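Long-range contacts in alpha-rhamnosidase (Dictyoglomus thermophilum, PDB 6I60), which probably hydrolyses terminal non-reducing alpha-L-rhamnose residues from alpha-L-rhamnosides: residues C614-V619 with H756-I761; P790-M795 with E805-L810. All blocks are in the same frame, centred on the assembly; numbering follows the deposited sequence.

Contact 1: C614-V619 with H756-I761; sequences CQPGTV and HLDTGI
Pro616 packs its ring against the backbone of Leu757, Asp758 and Thr759. CG reaches furthest and meets the carbonyl oxygen, at 3.3 Å from Leu757 O. CD lies beside the next peptide, 3.7 Å from Thr759 N. The carboxylate of Asp758 comes back to the same ring, with OD1 3.9 Å from Pro616 CD. Its CG is anti to the backbone N (chi1 -161°), a turn that swings the carboxylate round to the proline although CB points away from it.

Gln615 touches Gly760. Here the chains run close, with Gln615 CA 4.0 Å from Gly760 CA. Gly760 has no side chain, and Gln615 CG takes the place over its backbone, 3.6 Å from Gly760 N. Beside this, Gly760 CA makes a CA-H...O contact of 3.5 Å with Cys614 O.

Residues 615-618 form a type II beta turn. Pro616 fills its second position and Gly617, with a positive phi of 82°, its third. The turn bond from Thr618 N to Gln615 O is weak. An alanine in place of Pro616 would lack CG and CD, and is likely to leave a gap beside Leu757 O and a turn less firmly fixed.

Both segments lie in loops that lead into helices of the six-hairpin glycosidase domain. Asp612 OD2 accepts from both Gln615 NE2 and Gly760 N. Lys622 NZ forms a salt bridge with Asp758 OD1 and also donates to Pro616 O. The direct interface is therefore mainly carbon against backbone, while the polar links between the loops include Asp612, Lys622 and backbone bonding between Ile761 and Trp613.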
ATOM      1  N   CYS A 614      14.565 -13.506  10.807  1.00 60.65           N
ATOM      2  CA  CYS A 614      15.495 -12.476  11.270  1.00 54.07           C
ATOM      3  C   CYS A 614      15.263 -12.115  12.739  1.00 54.98           C
ATOM      4  O   CYS A 614      14.941 -10.978  13.090  1.00 55.08           O
ATOM      5  CB  CYS A 614      15.421 -11.234  10.378  1.00 49.53           C
ATOM      6  SG  CYS A 614      16.039 -11.521   8.714  1.00 55.01           S
ATOM      7  N   GLN A 615      15.437 -13.114  13.599  1.00 56.84           N
ATOM      8  CA  GLN A 615      15.563 -12.852  15.020  1.00 46.03           C
ATOM      9  C   GLN A 615      16.933 -12.230  15.288  1.00 52.13           C
ATOM     10  O   GLN A 615      17.840 -12.337  14.460  1.00 53.97           O
ATOM     11  CB  GLN A 615      15.388 -14.143  15.817  1.00 51.32           C
ATOM     12  CG  GLN A 615      14.154 -14.949  15.438  1.00 58.47           C
ATOM     13  CD  GLN A 615      13.980 -16.191  16.296  1.00 59.00           C
ATOM     14  OE1 GLN A 615      14.957 -16.821  16.704  1.00 52.10           O
ATOM     15  NE2 GLN A 615      12.730 -16.546  16.574  1.00 55.43           N
ATOM     16  N   PRO A 616      17.100 -11.552  16.424  1.00 56.24           N
ATOM     17  CA  PRO A 616      18.394 -10.911  16.713  1.00 48.38           C
ATOM     18  C   PRO A 616      19.543 -11.907  16.662  1.00 49.76           C
ATOM     19  O   PRO A 616      19.554 -12.913  17.376  1.00 43.88           O
ATOM     20  CB  PRO A 616      18.196 -10.342  18.123  1.00 42.50           C
ATOM     21  CG  PRO A 616      16.738 -10.106  18.220  1.00 46.17           C
ATOM     22  CD  PRO A 616      16.081 -11.204  17.432  1.00 46.23           C
ATOM     23  N   GLY A 617      20.509 -11.623  15.791  1.00 53.40           N
ATOM     24  CA  GLY A 617      21.696 -12.446  15.686  1.00 50.26           C
ATOM     25  C   GLY A 617      21.538 -13.688  14.843  1.00 53.97           C
ATOM     26  O   GLY A 617      22.269 -14.662  15.049  1.00 54.91           O
ATOM     27  N   THR A 618      20.612 -13.683  13.890  1.00 57.52           N
ATOM     28  CA  THR A 618      20.341 -14.864  13.083  1.00 57.27           C
ATOM     29  C   THR A 618      19.501 -14.457  11.880  1.00 62.25           C
ATOM     30  O   THR A 618      18.986 -13.338  11.803  1.00 59.40           O
ATOM     31  CB  THR A 618      19.619 -15.943  13.896  1.00 51.90           C
ATOM     32  OG1 THR A 618      19.727 -17.204  13.225  1.00 61.39           O
ATOM     33  CG2 THR A 618      18.150 -15.580  14.052  1.00 53.62           C
ATOM     34  N   VAL A 619      19.379 -15.388  10.940  1.00 63.44           N
ATOM     35  CA  VAL A 619      18.447 -15.283   9.824  1.00 59.67           C
ATOM     36  C   VAL A 619      17.343 -16.329   9.937  1.00 56.18           C
ATOM     37  O   VAL A 619      16.157 -16.001   9.903  1.00 60.06           O
ATOM     38  CB  VAL A 619      19.188 -15.397   8.473  1.00 60.33           C
ATOM     39  CG1 VAL A 619      18.217 -15.703   7.357  1.00 43.47           C
ATOM     40  CG2 VAL A 619      19.953 -14.118   8.173  1.00 58.37           C
ATOM     41  N   HIS A 756      14.371  -6.218  25.906  1.00 50.07           N
ATOM     42  CA  HIS A 756      14.825  -6.209  24.525  1.00 49.28           C
ATOM     43  C   HIS A 756      14.112  -7.308  23.755  1.00 49.74           C
ATOM     44  O   HIS A 756      13.815  -8.375  24.297  1.00 48.38           O
ATOM     45  CB  HIS A 756      16.345  -6.394  24.426  1.00 50.75           C
ATOM     46  CG  HIS A 756      17.127  -5.150  24.715  1.00 57.65           C
ATOM     47  ND1 HIS A 756      17.535  -4.805  25.985  1.00 57.58           N
ATOM     48  CD2 HIS A 756      17.578  -4.170  23.896  1.00 54.31           C
ATOM     49  CE1 HIS A 756      18.203  -3.666  25.937  1.00 59.00           C
ATOM     50  NE2 HIS A 756      18.244  -3.260  24.681  1.00 56.27           N
ATOM     51  N   LEU A 757      13.838  -7.032  22.483  1.00 51.53           N
ATOM     52  CA  LEU A 757      13.154  -7.997  21.634  1.00 45.97           C
ATOM     53  C   LEU A 757      14.094  -9.130  21.243  1.00 49.91           C
ATOM     54  O   LEU A 757      15.236  -8.895  20.837  1.00 57.33           O
ATOM     55  CB  LEU A 757      12.616  -7.309  20.379  1.00 49.49           C
ATOM     56  CG  LEU A 757      11.439  -6.353  20.563  1.00 44.70           C
ATOM     57  CD1 LEU A 757      11.181  -5.577  19.287  1.00 41.37           C
ATOM     58  CD2 LEU A 757      10.198  -7.115  20.985  1.00 53.01           C
ATOM     59  N   ASP A 758      13.612 -10.362  21.372  1.00 49.86           N
ATOM     60  CA  ASP A 758      14.305 -11.556  20.900  1.00 49.86           C
ATOM     61  C   ASP A 758      13.462 -12.262  19.845  1.00 51.64           C
ATOM     62  O   ASP A 758      13.411 -13.493  19.775  1.00 53.23           O
ATOM     63  CB  ASP A 758      14.628 -12.495  22.063  1.00 45.05           C
ATOM     64  CG  ASP A 758      15.728 -13.490  21.728  1.00 50.73           C
ATOM     65  OD1 ASP A 758      16.514 -13.231  20.791  1.00 64.23           O
ATOM     66  OD2 ASP A 758      15.809 -14.537  22.406  1.00 48.39           O
ATOM     67  N   THR A 759      12.789 -11.476  19.006  1.00 52.62           N
ATOM     68  CA  THR A 759      11.776 -11.985  18.094  1.00 50.77           C
ATOM     69  C   THR A 759      12.048 -11.502  16.678  1.00 47.93           C
ATOM     70  O   THR A 759      12.592 -10.414  16.466  1.00 46.22           O
ATOM     71  CB  THR A 759      10.373 -11.540  18.523  1.00 52.79           C
ATOM     72  OG1 THR A 759      10.346 -10.114  18.669  1.00 47.11           O
ATOM     73  CG2 THR A 759       9.986 -12.187  19.844  1.00 50.66           C
ATOM     74  N   GLY A 760      11.651 -12.319  15.708  1.00 57.28           N
ATOM     75  CA  GLY A 760      11.761 -11.967  14.308  1.00 53.37           C
ATOM     76  C   GLY A 760      10.603 -11.105  13.849  1.00 52.14           C
ATOM     77  O   GLY A 760       9.924 -10.447  14.642  1.00 49.60           O
ATOM     78  N   ILE A 761      10.367 -11.122  12.536  1.00 51.88           N
ATOM     79  CA  ILE A 761       9.330 -10.268  11.968  1.00 50.10           C
ATOM     80  C   ILE A 761       7.940 -10.745  12.375  1.00 49.32           C
ATOM     81  O   ILE A 761       7.021  -9.932  12.535  1.00 51.34           O
ATOM     82  CB  ILE A 761       9.477 -10.193  10.437  1.00 54.41           C
ATOM     83  CG1 ILE A 761       9.316 -11.575   9.803  1.00 49.46           C
ATOM     84  CG2 ILE A 761      10.823  -9.608  10.057  1.00 50.20           C
ATOM     85  CD1 ILE A 761       9.183 -11.532   8.300  1.00 49.25           C
TER

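Contact 2: P790-M795 with E805-L810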
ATOM      1  N   PRO A 790      19.140  -5.185  20.973  1.00 51.55           N
ATOM      2  CA  PRO A 790      18.468  -4.944  19.692  1.00 48.05           C
ATOM      3  C   PRO A 790      17.127  -4.221  19.851  1.00 50.51           C
ATOM      4  O   PRO A 790      16.263  -4.678  20.604  1.00 54.04           O
ATOM      5  CB  PRO A 790      18.261  -6.357  19.143  1.00 43.93           C
ATOM      6  CG  PRO A 790      18.206  -7.249  20.373  1.00 47.13           C
ATOM      7  CD  PRO A 790      18.720  -6.466  21.564  1.00 48.36           C
ATOM      8  N   SER A 791      16.953  -3.108  19.144  1.00 46.42           N
ATOM      9  CA  SER A 791      15.733  -2.321  19.267  1.00 50.65           C
ATOM     10  C   SER A 791      15.605  -1.409  18.057  1.00 44.88           C
ATOM     11  O   SER A 791      16.529  -1.275  17.249  1.00 45.44           O
ATOM     12  CB  SER A 791      15.728  -1.507  20.563  1.00 47.07           C
ATOM     13  OG  SER A 791      16.733  -0.511  20.528  1.00 39.83           O
ATOM     14  N   PHE A 792      14.434  -0.779  17.941  1.00 42.81           N
ATOM     15  CA  PHE A 792      14.228   0.201  16.881  1.00 48.40           C
ATOM     16  C   PHE A 792      14.990   1.486  17.160  1.00 53.92           C
ATOM     17  O   PHE A 792      15.405   2.175  16.221  1.00 54.47           O
ATOM     18  CB  PHE A 792      12.735   0.488  16.711  1.00 46.52           C
ATOM     19  CG  PHE A 792      11.938  -0.711  16.297  1.00 48.89           C
ATOM     20  CD1 PHE A 792      11.770  -1.017  14.959  1.00 53.02           C
ATOM     21  CD2 PHE A 792      11.369  -1.544  17.246  1.00 45.94           C
ATOM     22  CE1 PHE A 792      11.045  -2.125  14.574  1.00 57.86           C
ATOM     23  CE2 PHE A 792      10.645  -2.654  16.868  1.00 41.25           C
ATOM     24  CZ  PHE A 792      10.485  -2.946  15.529  1.00 46.72           C
ATOM     25  N   GLY A 793      15.183   1.823  18.438  1.00 50.15           N
ATOM     26  CA  GLY A 793      15.984   2.985  18.775  1.00 48.18           C
ATOM     27  C   GLY A 793      17.437   2.832  18.379  1.00 52.67           C
ATOM     28  O   GLY A 793      18.086   3.811  17.999  1.00 59.03           O
ATOM     29  N   TYR A 794      17.966   1.608  18.454  1.00 46.89           N
ATOM     30  CA  TYR A 794      19.340   1.372  18.027  1.00 50.22           C
ATOM     31  C   TYR A 794      19.525   1.676  16.544  1.00 56.22           C
ATOM     32  O   TYR A 794      20.600   2.128  16.134  1.00 62.35           O
ATOM     33  CB  TYR A 794      19.742  -0.070  18.335  1.00 50.83           C
ATOM     34  CG  TYR A 794      21.166  -0.403  17.959  1.00 48.80           C
ATOM     35  CD1 TYR A 794      22.230   0.317  18.486  1.00 46.50           C
ATOM     36  CD2 TYR A 794      21.447  -1.436  17.075  1.00 48.59           C
ATOM     37  CE1 TYR A 794      23.535   0.018  18.145  1.00 49.49           C
ATOM     38  CE2 TYR A 794      22.750  -1.743  16.727  1.00 55.00           C
ATOM     39  CZ  TYR A 794      23.790  -1.013  17.265  1.00 50.16           C
ATOM     40  OH  TYR A 794      25.087  -1.313  16.922  1.00 49.74           O
ATOM     41  N   MET A 795      18.495   1.437  15.729  1.00 55.32           N
ATOM     42  CA  MET A 795      18.574   1.807  14.319  1.00 52.08           C
ATOM     43  C   MET A 795      18.669   3.317  14.160  1.00 53.87           C
ATOM     44  O   MET A 795      19.480   3.816  13.370  1.00 53.94           O
ATOM     45  CB  MET A 795      17.359   1.271  13.562  1.00 52.72           C
ATOM     46  CG  MET A 795      17.133  -0.223  13.698  1.00 47.37           C
ATOM     47  SD  MET A 795      15.844  -0.810  12.580  1.00 46.39           S
ATOM     48  CE  MET A 795      15.617  -2.483  13.182  1.00 48.67           C
ATOM     49  N   GLU A 805      16.469  -4.168   7.569  1.00 56.74           N
ATOM     50  CA  GLU A 805      16.074  -5.560   7.398  1.00 52.58           C
ATOM     51  C   GLU A 805      16.480  -6.410   8.594  1.00 54.10           C
ATOM     52  O   GLU A 805      15.751  -7.335   8.970  1.00 48.63           O
ATOM     53  CB  GLU A 805      16.690  -6.119   6.113  1.00 52.14           C
ATOM     54  CG  GLU A 805      16.444  -7.598   5.878  1.00 55.12           C
ATOM     55  CD  GLU A 805      16.909  -8.053   4.508  1.00 57.88           C
ATOM     56  OE1 GLU A 805      17.663  -7.299   3.857  1.00 59.28           O
ATOM     57  OE2 GLU A 805      16.518  -9.160   4.081  1.00 62.35           O
ATOM     58  N   ARG A 806      17.619  -6.104   9.212  1.00 55.68           N
ATOM     59  CA  ARG A 806      18.137  -6.861  10.341  1.00 49.72           C
ATOM     60  C   ARG A 806      18.359  -5.942  11.535  1.00 53.67           C
ATOM     61  O   ARG A 806      18.570  -4.734  11.379  1.00 54.00           O
ATOM     62  CB  ARG A 806      19.448  -7.561   9.979  1.00 46.95           C
ATOM     63  CG  ARG A 806      19.547  -7.954   8.516  1.00 54.12           C
ATOM     64  CD  ARG A 806      19.005  -9.352   8.293  1.00 48.57           C
ATOM     65  NE  ARG A 806      19.460 -10.266   9.334  1.00 52.46           N
ATOM     66  CZ  ARG A 806      20.618 -10.916   9.302  1.00 49.56           C
ATOM     67  NH1 ARG A 806      21.442 -10.762   8.274  1.00 43.41           N
ATOM     68  NH2 ARG A 806      20.950 -11.723  10.299  1.00 52.33           N
ATOM     69  N   TRP A 807      18.308  -6.530  12.734  1.00 44.66           N
ATOM     70  CA  TRP A 807      18.554  -5.755  13.946  1.00 41.57           C
ATOM     71  C   TRP A 807      19.994  -5.260  14.001  1.00 47.98           C
ATOM     72  O   TRP A 807      20.254  -4.136  14.447  1.00 49.18           O
ATOM     73  CB  TRP A 807      18.233  -6.597  15.181  1.00 40.25           C
ATOM     74  CG  TRP A 807      16.793  -7.014  15.295  1.00 46.33           C
ATOM     75  CD1 TRP A 807      16.284  -8.265  15.100  1.00 45.37           C
ATOM     76  CD2 TRP A 807      15.682  -6.180  15.645  1.00 42.99           C
ATOM     77  NE1 TRP A 807      14.926  -8.261  15.302  1.00 41.08           N
ATOM     78  CE2 TRP A 807      14.530  -6.994  15.637  1.00 44.28           C
ATOM     79  CE3 TRP A 807      15.547  -4.824  15.962  1.00 45.62           C
ATOM     80  CZ2 TRP A 807      13.262  -6.497  15.933  1.00 48.26           C
ATOM     81  CZ3 TRP A 807      14.285  -4.332  16.255  1.00 47.63           C
ATOM     82  CH2 TRP A 807      13.160  -5.167  16.238  1.00 50.65           C
ATOM     83  N   GLU A 808      20.939  -6.079  13.550  1.00 49.37           N
ATOM     84  CA  GLU A 808      22.348  -5.718  13.595  1.00 46.69           C
ATOM     85  C   GLU A 808      22.683  -4.718  12.499  1.00 49.96           C
ATOM     86  O   GLU A 808      22.129  -4.771  11.398  1.00 48.01           O
ATOM     87  CB  GLU A 808      23.221  -6.964  13.443  1.00 44.23           C
ATOM     88  CG  GLU A 808      22.937  -8.050  14.467  1.00 53.49           C
ATOM     89  CD  GLU A 808      21.829  -8.994  14.034  1.00 50.27           C
ATOM     90  OE1 GLU A 808      21.676  -9.222  12.815  1.00 52.32           O
ATOM     91  OE2 GLU A 808      21.109  -9.506  14.915  1.00 47.29           O
ATOM     92  N   LYS A 809      23.596  -3.799  12.808  1.00 47.01           N
ATOM     93  CA  LYS A 809      24.084  -2.852  11.812  1.00 44.36           C
ATOM     94  C   LYS A 809      24.986  -3.587  10.828  1.00 46.22           C
ATOM     95  O   LYS A 809      26.089  -4.013  11.184  1.00 52.23           O
ATOM     96  CB  LYS A 809      24.826  -1.705  12.490  1.00 47.84           C
ATOM     97  CG  LYS A 809      25.591  -0.811  11.531  1.00 50.18           C
ATOM     98  CD  LYS A 809      25.323   0.657  11.811  1.00 55.84           C
ATOM     99  CE  LYS A 809      26.423   1.534  11.236  1.00 54.28           C
ATOM    100  NZ  LYS A 809      26.177   2.975  11.523  1.00 63.44           N
ATOM    101  N   LEU A 810      24.517  -3.748   9.594  1.00 47.75           N
ATOM    102  CA  LEU A 810      25.244  -4.482   8.568  1.00 48.94           C
ATOM    103  C   LEU A 810      25.275  -3.659   7.291  1.00 53.00           C
ATOM    104  O   LEU A 810      24.224  -3.253   6.785  1.00 51.29           O
ATOM    105  CB  LEU A 810      24.600  -5.846   8.313  1.00 46.04           C
ATOM    106  CG  LEU A 810      24.690  -6.838   9.472  1.00 42.25           C
ATOM    107  CD1 LEU A 810      23.402  -7.623   9.619  1.00 43.76           C
ATOM    108  CD2 LEU A 810      25.863  -7.773   9.265  1.00 53.94           C
TER
HETATM  109  O   HOH W   1      24.932  -3.598  15.111  1.00 39.39           O
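Trp807 lies against Pro790, Ser791, Phe792 and Met795, where the loop 805-810 folds back on the start of helix 792-797. Ser791 is the N-cap of that helix. Its OG accepts from Tyr794 N at 3.2 Å, and also bonds to Thr788 O. Pro790, just before the cap, follows a cis peptide bond.

The tight part is built round the indole. Phe792 and Trp807 form a T-shaped (edge-to-face) pair, with the planes at 75°. The edge of the tryptophan six-membered ring points at the phenylalanine face, where Trp807 CH2 stands 3.5 Å from Phe792 CZ, off-centre toward the rim. Met795 brings its methyl group to the CE3-CZ3 side of the same indole ring, with CE 3.6 Å from Trp807 CE3. Its chain is extended beyond CG (chi2 -171°), which carries CE from the helix to the indole. Pro790 CB packs near the root of the side chain, 4.0 Å from Trp807 CB. The backbone of Ser791 lies at the indole edge. Phe823, outside the two segments, also meets the Trp807 ring.

The other side is looser and more polar. Tyr794 meets the loop with its ring edge, and Trp807 O lies near the ring plane, 4.0 Å from Tyr794 CD2. Lys809 is exposed. Its CB points toward the helix, but the chain then turns off, and NZ forms a salt bridge with Glu798. Arg806 and Glu808 make a long salt bridge within their own loop, with the oxygen well out of the guanidinium plane. Across this side the polar link is made by a water, which accepts from Lys809 N at 2.7 Å and lies 2.9 Å from Tyr794 OH.

Overall arrangement
The two contacts lie side by side in the six-hairpin glycosidase domain, with centres about 10 Å apart and on the same side of the chain's centre. They come in series: contact 1 joins the loop before helix 626-648 to the loop before helix 761-773, and contact 2 follows, joining the start of helix 792-797 to the loop after it. Between the segments lie 136 residues in contact 1 and 9 in contact 2. They touch through the 614-619 and 805-810 loops. Gly617 N probably bonds to Glu808 OE2, though the modelled distance is doubtfully short, and Arg806 NH2 weakly to Thr618 O. Loops far apart in sequence thus form one continuous patch.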